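Local structure of AA10A (5UIZ) at residues 37-43 and 134-140; 76-81 and 115-119; 148-152 and 185-189. The protein is a copper-dependent lytic polysaccharide monooxygenase of family AA10 that probably cleaves cellulose chains by oxidation. Residues are numbered along the deposited sequence.

Interactions 1 and 3 belong to the beta-sandwich and share one sheet. Strand 133-140 of interaction 1 pairs with strand 184-190 of interaction 3, and Phe134 O lies 2.8 Å from Val189 N, a probable hydrogen bond. Interaction 1 is partly buried; it works within that sheet, through backbone hydrogen bonds, and ends at the copper site. Interaction 3 is fully buried and works between the two sheets, through apolar side chains alone. Interaction 2 lies apart, in the helical region between strands 38-42 and 128-130. Its centre is about 24 Å from that of interaction 3. It is partly buried, with a salt bridge on its exposed side, a bridging water, and Ala80, Met81 and Met119 packed inside.

Interaction 1 of 3, residues 37-43 and 134-140; sequences HGSVINP and FTIHLYD. With CU (copper (II) ion), chain C.
Strands 38-42 and 134-140 run antiparallel, their axes at 143° and 4.5 Å apart at closest. Gly38-Asp140 and Val40-Leu138 are non-hydrogen-bonded pairs. Ser39-Tyr139 is hydrogen-bonded: Ser39 N to Tyr139 O 3.1 Å, Tyr139 N to Ser39 O 2.9 Å. A classic bulge then sets Ile41 (phi/psi -79/-39°) and Asn42 opposite His137. Ile41 N hydrogen-bonds His137 O at 2.8 Å. Asn42-His137 is the hydrogen-bonded pair past the bulge, His137 N to Asn42 O 2.9 Å. A cis peptide precedes Pro43. His37 (chi1 m, chi2 20°) binds copper through N at 2.1 Å and ND1 at 2.0 Å. With His144 this forms the histidine brace of lytic polysaccharide monooxygenases. Asp140 is t; its OD1 accepts a weak 3.3 Å hydrogen bond from His37 N, and its OD2 hydrogen-bonds His144 N. Val40 (t) meets Leu138 (t), CG2 to CD1 4.0 Å. Ile41 (m, m), pointing toward the other strand, lays CB over the His137 ring face, a CH-pi contact 4.3 Å from the centroid; its CG1 is 3.6 Å from Tyr139 CB. His137 and Tyr139 are t; His137 NE2 hydrogen-bonds Asn184.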
loop_
_atom_site.group_PDB
_atom_site.type_symbol
_atom_site.label_atom_id
_atom_site.label_comp_id
_atom_site.label_asym_id
_atom_site.label_seq_id
_atom_site.Cartn_x
_atom_site.Cartn_y
_atom_site.Cartn_z
ATOM N N HIS A 37 -2.846 7.039 12.198
ATOM C CA HIS A 37 -2.309 7.525 10.919
ATOM C C HIS A 37 -0.935 6.897 10.797
ATOM O O HIS A 37 -0.220 6.802 11.765
ATOM C CB HIS A 37 -2.260 9.063 10.879
ATOM C CG HIS A 37 -3.611 9.716 10.807
ATOM N ND1 HIS A 37 -4.774 9.074 11.176
ATOM C CD2 HIS A 37 -3.978 10.971 10.443
ATOM C CE1 HIS A 37 -5.802 9.894 11.025
ATOM N NE2 HIS A 37 -5.346 11.052 10.579
ATOM N N GLY A 38 -0.611 6.412 9.609
ATOM C CA GLY A 38 0.656 5.688 9.338
ATOM C C GLY A 38 0.644 4.861 8.043
ATOM O O GLY A 38 -0.208 5.061 7.168
ATOM N N SER A 39 1.574 3.916 7.931
ATOM C CA SER A 39 1.822 3.214 6.660
ATOM C C SER A 39 2.821 2.104 6.869
ATOM O O SER A 39 3.428 1.978 7.967
ATOM C CB SER A 39 2.384 4.172 5.602
ATOM O OG SER A 39 2.176 3.720 4.273
ATOM N N VAL A 40 3.001 1.321 5.808
ATOM C CA VAL A 40 3.966 0.247 5.791
ATOM C C VAL A 40 5.245 0.911 5.274
ATOM O O VAL A 40 5.290 1.400 4.150
ATOM C CB VAL A 40 3.525 -0.919 4.898
ATOM C CG1 VAL A 40 4.658 -1.925 4.747
ATOM C CG2 VAL A 40 2.335 -1.614 5.487
ATOM N N ILE A 41 6.232 0.942 6.154
ATOM C CA ILE A 41 7.561 1.474 5.945
ATOM C C ILE A 41 8.448 0.493 5.165
ATOM O O ILE A 41 9.277 0.927 4.393
ATOM C CB ILE A 41 8.218 1.743 7.333
ATOM C CG1 ILE A 41 7.353 2.712 8.135
ATOM C CG2 ILE A 41 9.644 2.299 7.230
ATOM C CD1 ILE A 41 6.775 3.869 7.317
ATOM N N ASN A 42 8.320 -0.804 5.459
ATOM C CA ASN A 42 9.000 -1.879 4.726
ATOM C C ASN A 42 8.035 -3.039 4.529
ATOM O O ASN A 42 7.445 -3.513 5.487
ATOM C CB ASN A 42 10.252 -2.423 5.448
ATOM C CG ASN A 42 10.834 -3.672 4.755
ATOM O OD1 ASN A 42 10.512 -4.817 5.112
ATOM N ND2 ASN A 42 11.640 -3.458 3.751
ATOM N N PRO A 43 7.843 -3.483 3.280
ATOM C CA PRO A 43 8.249 -2.873 2.011
ATOM C C PRO A 43 7.410 -1.617 1.821
ATOM O O PRO A 43 6.211 -1.661 1.935
ATOM C CB PRO A 43 7.932 -3.920 0.969
ATOM C CG PRO A 43 6.850 -4.732 1.563
ATOM C CD PRO A 43 7.027 -4.682 3.054
ATOM N N PHE A 134 9.085 -12.460 4.178
ATOM C CA PHE A 134 9.520 -11.086 4.420
ATOM C C PHE A 134 8.743 -10.515 5.574
ATOM O O PHE A 134 7.712 -11.092 6.001
ATOM C CB PHE A 134 9.389 -10.215 3.158
ATOM C CG PHE A 134 7.979 -10.067 2.651
ATOM C CD1 PHE A 134 7.422 -11.028 1.820
ATOM C CD2 PHE A 134 7.220 -8.975 3.003
ATOM C CE1 PHE A 134 6.120 -10.917 1.373
ATOM C CE2 PHE A 134 5.907 -8.863 2.562
ATOM C CZ PHE A 134 5.355 -9.837 1.747
ATOM N N THR A 135 9.266 -9.409 6.091
ATOM C CA THR A 135 8.682 -8.691 7.233
ATOM C C THR A 135 7.926 -7.435 6.799
ATOM O O THR A 135 8.391 -6.614 6.020
ATOM C CB THR A 135 9.784 -8.326 8.285
ATOM O OG1 THR A 135 10.383 -9.544 8.776
ATOM C CG2 THR A 135 9.205 -7.544 9.471
ATOM N N ILE A 136 6.738 -7.283 7.348
ATOM C CA ILE A 136 5.989 -6.079 7.201
ATOM C C ILE A 136 6.228 -5.231 8.420
ATOM O O ILE A 136 5.961 -5.668 9.536
ATOM C CB ILE A 136 4.509 -6.366 7.080
ATOM C CG1 ILE A 136 4.279 -7.316 5.877
ATOM C CG2 ILE A 136 3.733 -5.055 7.028
ATOM C CD1 ILE A 136 3.246 -6.908 4.845
ATOM N N HIS A 137 6.704 -4.006 8.200
ATOM C CA HIS A 137 6.895 -3.034 9.279
ATOM C C HIS A 137 5.939 -1.823 9.057
ATOM O O HIS A 137 6.019 -1.072 8.057
ATOM C CB HIS A 137 8.369 -2.648 9.315
ATOM C CG HIS A 137 8.674 -1.513 10.204
ATOM N ND1 HIS A 137 9.784 -0.726 10.020
ATOM C CD2 HIS A 137 8.014 -1.014 11.279
ATOM C CE1 HIS A 137 9.803 0.200 10.959
ATOM N NE2 HIS A 137 8.722 0.071 11.713
ATOM N N LEU A 138 5.037 -1.680 9.999
ATOM C CA LEU A 138 4.058 -0.645 10.015
ATOM C C LEU A 138 4.536 0.359 11.030
ATOM O O LEU A 138 5.053 -0.003 12.096
ATOM C CB LEU A 138 2.688 -1.213 10.451
ATOM C CG LEU A 138 1.562 -0.160 10.310
ATOM C CD1 LEU A 138 0.874 -0.397 8.969
ATOM C CD2 LEU A 138 0.537 -0.094 11.423
ATOM N N TYR A 139 4.378 1.637 10.701
ATOM C CA TYR A 139 4.590 2.702 11.632
ATOM C C TYR A 139 3.266 3.406 11.773
ATOM O O TYR A 139 2.676 3.791 10.787
ATOM C CB TYR A 139 5.635 3.674 11.126
ATOM C CG TYR A 139 5.914 4.848 12.028
ATOM C CD1 TYR A 139 6.531 4.674 13.247
ATOM C CD2 TYR A 139 5.661 6.161 11.624
ATOM C CE1 TYR A 139 6.816 5.740 14.084
ATOM C CE2 TYR A 139 6.005 7.248 12.440
ATOM C CZ TYR A 139 6.573 7.011 13.683
ATOM O OH TYR A 139 6.875 8.081 14.532
ATOM N N ASP A 140 2.847 3.617 13.007
ATOM C CA ASP A 140 1.613 4.325 13.298
ATOM C C ASP A 140 1.923 5.358 14.360
ATOM O O ASP A 140 2.110 4.994 15.517
ATOM C CB ASP A 140 0.594 3.316 13.839
ATOM C CG ASP A 140 -0.663 4.005 14.427
ATOM O OD1 ASP A 140 -0.908 5.191 14.117
ATOM O OD2 ASP A 140 -1.358 3.356 15.226
HETATM CU CU CU C . -4.486 8.058 12.936
#

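Interaction 2 of 3, residues 76-81 and 115-119; sequences DNPNAM and RYRSM
Residues 76-81 lead from the end of one helix into the next. Asp76 is still helical, and Asn77 leaves with phi/psi -159/101°. Residues 79-81 are helical again. Segment 115-119 is a loop that turns 3-10 toward its end; Met119 N hydrogen-bonds Tyr116 O at 3.1 Å. The closest CA pairs are Ala80-Tyr116 at 5.0 Å and Asp76-Ser118 at 6.5 Å.

The charged contact is a salt bridge. Asp76 (chi1 t, chi2 76°) offers OD1 to Arg117 NH2 at 2.6 Å and to Arg117 NE at 2.8 Å. Arg117 is p at chi1 and extended beyond, so its guanidinium meets the carboxylate edge-on.

One water links the Asp76 carboxylate to the backbone of 115-119. It donates to Asp76 OD2 at 2.7 Å and to Arg115 O at 2.8 Å, and accepts from Ser118 N at 2.7 Å.

Two side-chain hydrogen bonds shape the segments themselves. Asn77 (t) caps the second helix: its OD1 accepts from Asn79 N at 2.9 Å. Arg115 (t, t, m) turns its NH1 to Tyr116 OH, 3.0 Å away, and the same hydroxyl hydrogen-bonds Asn83 O.

Apolar packing joins Ala80, Met81, Tyr116 and Met119. Ala80 CB lies 3.7 Å from Tyr116 CD1 (chi1 m) and 4.4 Å from Met119 CE. Met81 (m, p, p) starts away but its end returns, with SD 4.2 Å from CE of Met119 (m, m). Asn79 and Arg115 touch through aliphatic carbons, CB to CD 3.8 Å.

The contact joins the turn between helices 68-76 and 79-82 to the loop between helix 111-114 and strand 128-130. Met81 and Met119 also touch Ala73 of helix 68-76, and Met81 reaches Cys50 and Trp51 of helix 46-54.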
loop_
_atom_site.group_PDB
_atom_site.type_symbol
_atom_site.label_atom_id
_atom_site.label_comp_id
_atom_site.label_asym_id
_atom_site.label_seq_id
_atom_site.Cartn_x
_atom_site.Cartn_y
_atom_site.Cartn_z
ATOM N N ASP A 76 -0.622 14.535 -10.192
ATOM C CA ASP A 76 -2.024 14.478 -9.915
ATOM C C ASP A 76 -2.390 15.126 -8.622
ATOM O O ASP A 76 -3.355 15.813 -8.568
ATOM C CB ASP A 76 -2.461 12.999 -9.794
ATOM C CG ASP A 76 -3.950 12.866 -9.428
ATOM O OD1 ASP A 76 -4.743 13.076 -10.314
ATOM O OD2 ASP A 76 -4.338 12.617 -8.289
ATOM N N ASN A 77 -1.726 14.768 -7.531
ATOM C CA ASN A 77 -2.108 15.283 -6.205
ATOM C C ASN A 77 -0.963 15.182 -5.222
ATOM O O ASN A 77 -0.695 14.109 -4.658
ATOM C CB ASN A 77 -3.366 14.607 -5.658
ATOM C CG ASN A 77 -4.000 15.403 -4.513
ATOM O OD1 ASN A 77 -3.300 16.107 -3.770
ATOM N ND2 ASN A 77 -5.313 15.316 -4.373
ATOM N N PRO A 78 -0.281 16.311 -4.996
ATOM C CA PRO A 78 0.847 16.272 -4.073
ATOM C C PRO A 78 0.475 15.783 -2.684
ATOM O O PRO A 78 1.333 15.254 -2.008
ATOM C CB PRO A 78 1.311 17.738 -4.022
ATOM C CG PRO A 78 0.920 18.275 -5.389
ATOM C CD PRO A 78 -0.418 17.640 -5.635
ATOM N N ASN A 79 -0.771 15.985 -2.266
ATOM C CA ASN A 79 -1.209 15.597 -0.922
ATOM C C ASN A 79 -1.244 14.070 -0.723
ATOM O O ASN A 79 -1.252 13.642 0.412
ATOM C CB ASN A 79 -2.598 16.138 -0.589
ATOM C CG ASN A 79 -2.659 17.649 -0.570
ATOM O OD1 ASN A 79 -1.787 18.290 0.002
ATOM N ND2 ASN A 79 -3.683 18.222 -1.225
ATOM N N ALA A 80 -1.296 13.292 -1.804
ATOM C CA ALA A 80 -1.132 11.822 -1.707
ATOM C C ALA A 80 0.167 11.487 -1.040
ATOM O O ALA A 80 0.219 10.513 -0.324
ATOM C CB ALA A 80 -1.216 11.122 -3.060
ATOM N N MET A 81 1.210 12.299 -1.274
ATOM C CA MET A 81 2.473 12.141 -0.610
ATOM C C MET A 81 2.603 12.964 0.692
ATOM O O MET A 81 3.135 12.466 1.667
ATOM C CB MET A 81 3.586 12.505 -1.572
ATOM C CG MET A 81 3.987 11.361 -2.495
ATOM S SD MET A 81 2.648 10.734 -3.552
ATOM C CE MET A 81 2.367 12.190 -4.621
ATOM N N ARG A 115 -8.160 11.672 -3.251
ATOM C CA ARG A 115 -6.789 12.180 -2.991
ATOM C C ARG A 115 -5.635 11.210 -3.468
ATOM O O ARG A 115 -4.625 11.627 -4.018
ATOM C CB ARG A 115 -6.602 12.495 -1.511
ATOM C CG ARG A 115 -5.181 12.973 -1.241
ATOM C CD ARG A 115 -4.863 13.177 0.209
ATOM N NE ARG A 115 -5.757 14.068 0.926
ATOM C CZ ARG A 115 -6.086 13.915 2.227
ATOM N NH1 ARG A 115 -5.640 12.894 2.988
ATOM N NH2 ARG A 115 -6.904 14.799 2.777
ATOM N N TYR A 116 -5.821 9.922 -3.232
ATOM C CA TYR A 116 -4.807 8.925 -3.529
ATOM C C TYR A 116 -5.079 8.184 -4.818
ATOM O O TYR A 116 -4.557 7.066 -5.014
ATOM C CB TYR A 116 -4.734 7.942 -2.382
ATOM C CG TYR A 116 -4.505 8.651 -1.058
ATOM C CD1 TYR A 116 -3.220 9.047 -0.668
ATOM C CD2 TYR A 116 -5.555 8.880 -0.182
ATOM C CE1 TYR A 116 -3.004 9.651 0.569
ATOM C CE2 TYR A 116 -5.348 9.542 1.026
ATOM C CZ TYR A 116 -4.059 9.924 1.392
ATOM O OH TYR A 116 -3.841 10.560 2.619
ATOM N N ARG A 117 -5.851 8.774 -5.721
ATOM C CA ARG A 117 -6.250 8.024 -6.949
ATOM C C ARG A 117 -5.066 7.660 -7.861
ATOM O O ARG A 117 -5.109 6.680 -8.604
ATOM C CB ARG A 117 -7.339 8.767 -7.705
ATOM C CG ARG A 117 -6.817 9.958 -8.453
ATOM C CD ARG A 117 -7.888 10.878 -8.988
ATOM N NE ARG A 117 -7.231 11.999 -9.703
ATOM C CZ ARG A 117 -7.778 13.194 -9.974
ATOM N NH1 ARG A 117 -9.014 13.481 -9.582
ATOM N NH2 ARG A 117 -7.083 14.117 -10.640
ATOM N N SER A 118 -3.988 8.441 -7.803
ATOM C CA SER A 118 -2.792 8.134 -8.609
ATOM C C SER A 118 -2.055 6.806 -8.194
ATOM O O SER A 118 -1.270 6.265 -8.945
ATOM C CB SER A 118 -1.819 9.353 -8.576
ATOM O OG SER A 118 -1.409 9.559 -7.240
ATOM N N MET A 119 -2.331 6.323 -6.999
ATOM C CA MET A 119 -1.832 5.035 -6.526
ATOM C C MET A 119 -2.398 3.877 -7.286
ATOM O O MET A 119 -1.831 2.816 -7.239
ATOM C CB MET A 119 -2.191 4.812 -5.054
ATOM C CG MET A 119 -1.520 5.747 -4.085
ATOM S SD MET A 119 0.225 5.865 -4.435
ATOM C CE MET A 119 0.418 7.536 -5.031
HETATM O O HOH W 1 -3.650 10.777 -6.445
#

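Interaction 3 of 3, residues 148-152 and 185-189; sequences YFLVY and IQFTV
Both segments are extended strands, 148-152 and 185-189. Their N-to-C directions differ by 36°, with a signed crossing angle of -36°. The axes stay 10.0 Å apart at closest approach. The nearest CA pairs are Val151-Val189 at 8.0 Å and Phe149-Phe187 at 9.8 Å. This spacing is too wide for backbone pairing, and side chains alone fill the gap. Phe149 and Val151 point toward the other strand, and Ile185, Phe187 and Val189 point back. Leu150 and Gln186 turn away.

The contact is face-to-face packing of two beta-sheets in the sandwich of the AA10 fold. Strand 146-154 belongs to the mixed sheet, where 170-175 and 198-206 flank it. Strand 184-190 is an outer strand of the three-stranded sheet, beside 133-140.

Phe149 (chi1 m, chi2 -90°) and Phe187 (chi1 p, chi2 90°) meet at the centre. Their centroids are 5.0 Å apart and their planes are inclined at 44°. Phe187 CE2 sits over one face of the Phe149 ring, 3.7 Å from Phe149 CD2. Ile185 (m, t) brings CG2 to 3.8 Å from Phe149 CE2. Val151 (t) sets CG2 at the edge of the Phe187 ring, 3.8 Å from Phe187 CE1. The same Val151 CG2 lies 4.3 Å from CG1 of Val189 (m). Trp204 meets the Phe149 ring, His174 meets that of Phe187, and Ile136 and Val200 touch Val151.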
loop_
_atom_site.group_PDB
_atom_site.type_symbol
_atom_site.label_atom_id
_atom_site.label_comp_id
_atom_site.label_asym_id
_atom_site.label_seq_id
_atom_site.Cartn_x
_atom_site.Cartn_y
_atom_site.Cartn_z
ATOM N N TYR A 148 -6.631 -6.293 13.537
ATOM C CA TYR A 148 -5.983 -7.299 12.682
ATOM C C TYR A 148 -5.266 -6.623 11.515
ATOM O O TYR A 148 -5.488 -5.459 11.231
ATOM C CB TYR A 148 -7.031 -8.277 12.115
ATOM C CG TYR A 148 -8.111 -7.587 11.273
ATOM C CD1 TYR A 148 -7.900 -7.300 9.925
ATOM C CD2 TYR A 148 -9.319 -7.238 11.820
ATOM C CE1 TYR A 148 -8.870 -6.644 9.160
ATOM C CE2 TYR A 148 -10.294 -6.605 11.063
ATOM C CZ TYR A 148 -10.066 -6.332 9.727
ATOM O OH TYR A 148 -11.025 -5.696 8.988
ATOM N N PHE A 149 -4.437 -7.382 10.843
ATOM C CA PHE A 149 -3.887 -7.042 9.555
ATOM C C PHE A 149 -4.240 -8.175 8.632
ATOM O O PHE A 149 -4.174 -9.354 9.074
ATOM C CB PHE A 149 -2.383 -6.993 9.605
ATOM C CG PHE A 149 -1.845 -5.900 10.439
ATOM C CD1 PHE A 149 -1.575 -4.658 9.873
ATOM C CD2 PHE A 149 -1.565 -6.112 11.761
ATOM C CE1 PHE A 149 -1.060 -3.639 10.630
ATOM C CE2 PHE A 149 -1.031 -5.096 12.532
ATOM C CZ PHE A 149 -0.779 -3.851 11.968
ATOM N N LEU A 150 -4.638 -7.847 7.408
ATOM C CA LEU A 150 -4.718 -8.848 6.298
ATOM C C LEU A 150 -3.660 -8.531 5.261
ATOM O O LEU A 150 -3.466 -7.382 4.947
ATOM C CB LEU A 150 -6.096 -8.811 5.641
ATOM C CG LEU A 150 -7.216 -9.080 6.630
ATOM C CD1 LEU A 150 -8.586 -8.876 5.998
ATOM C CD2 LEU A 150 -7.103 -10.483 7.182
ATOM N N VAL A 151 -2.924 -9.518 4.781
ATOM C CA VAL A 151 -1.896 -9.279 3.792
ATOM C C VAL A 151 -2.191 -10.133 2.604
ATOM O O VAL A 151 -2.201 -11.374 2.724
ATOM C CB VAL A 151 -0.495 -9.584 4.338
ATOM C CG1 VAL A 151 0.575 -9.288 3.284
ATOM C CG2 VAL A 151 -0.198 -8.749 5.557
ATOM N N TYR A 152 -2.465 -9.464 1.476
ATOM C CA TYR A 152 -2.680 -10.097 0.204
ATOM C C TYR A 152 -1.444 -9.900 -0.695
ATOM O O TYR A 152 -0.736 -8.887 -0.608
ATOM C CB TYR A 152 -3.894 -9.477 -0.464
ATOM C CG TYR A 152 -5.200 -9.727 0.225
ATOM C CD1 TYR A 152 -5.607 -8.942 1.289
ATOM C CD2 TYR A 152 -6.052 -10.736 -0.222
ATOM C CE1 TYR A 152 -6.784 -9.178 1.932
ATOM C CE2 TYR A 152 -7.250 -10.948 0.401
ATOM C CZ TYR A 152 -7.599 -10.176 1.496
ATOM O OH TYR A 152 -8.766 -10.392 2.111
ATOM N N ILE A 185 4.930 -1.743 14.541
ATOM C CA ILE A 185 4.373 -3.098 14.551
ATOM C C ILE A 185 5.033 -3.808 13.418
ATOM O O ILE A 185 5.172 -3.251 12.313
ATOM C CB ILE A 185 2.879 -3.090 14.349
ATOM C CG1 ILE A 185 2.186 -2.456 15.581
ATOM C CG2 ILE A 185 2.362 -4.509 14.157
ATOM C CD1 ILE A 185 0.666 -2.256 15.487
ATOM N N GLN A 186 5.507 -5.010 13.689
ATOM C CA GLN A 186 6.052 -5.831 12.622
ATOM C C GLN A 186 5.780 -7.293 12.798
ATOM O O GLN A 186 5.639 -7.748 13.912
ATOM C CB GLN A 186 7.538 -5.591 12.461
ATOM C CG GLN A 186 8.383 -6.091 13.611
ATOM C CD GLN A 186 9.837 -5.887 13.337
ATOM O OE1 GLN A 186 10.192 -4.893 12.732
ATOM N NE2 GLN A 186 10.699 -6.819 13.798
ATOM N N PHE A 187 5.690 -7.990 11.673
ATOM C CA PHE A 187 5.386 -9.429 11.616
ATOM C C PHE A 187 5.846 -9.973 10.258
ATOM O O PHE A 187 5.941 -9.232 9.296
ATOM C CB PHE A 187 3.901 -9.704 11.821
ATOM C CG PHE A 187 2.998 -8.956 10.875
ATOM C CD1 PHE A 187 2.631 -9.516 9.666
ATOM C CD2 PHE A 187 2.510 -7.713 11.200
ATOM C CE1 PHE A 187 1.798 -8.832 8.798
ATOM C CE2 PHE A 187 1.711 -7.020 10.337
ATOM C CZ PHE A 187 1.363 -7.590 9.117
ATOM N N THR A 188 6.132 -11.248 10.217
ATOM C CA THR A 188 6.721 -11.923 9.078
ATOM C C THR A 188 5.634 -12.712 8.358
ATOM O O THR A 188 4.786 -13.320 8.986
ATOM C CB THR A 188 7.835 -12.882 9.559
ATOM O OG1 THR A 188 8.712 -12.169 10.435
ATOM C CG2 THR A 188 8.632 -13.435 8.402
ATOM N N VAL A 189 5.637 -12.656 7.030
ATOM C CA VAL A 189 4.622 -13.305 6.237
ATOM C C VAL A 189 5.391 -14.137 5.221
ATOM O O VAL A 189 6.546 -13.885 4.951
ATOM C CB VAL A 189 3.705 -12.306 5.541
ATOM C CG1 VAL A 189 3.206 -11.241 6.496
ATOM C CG2 VAL A 189 4.382 -11.665 4.361
#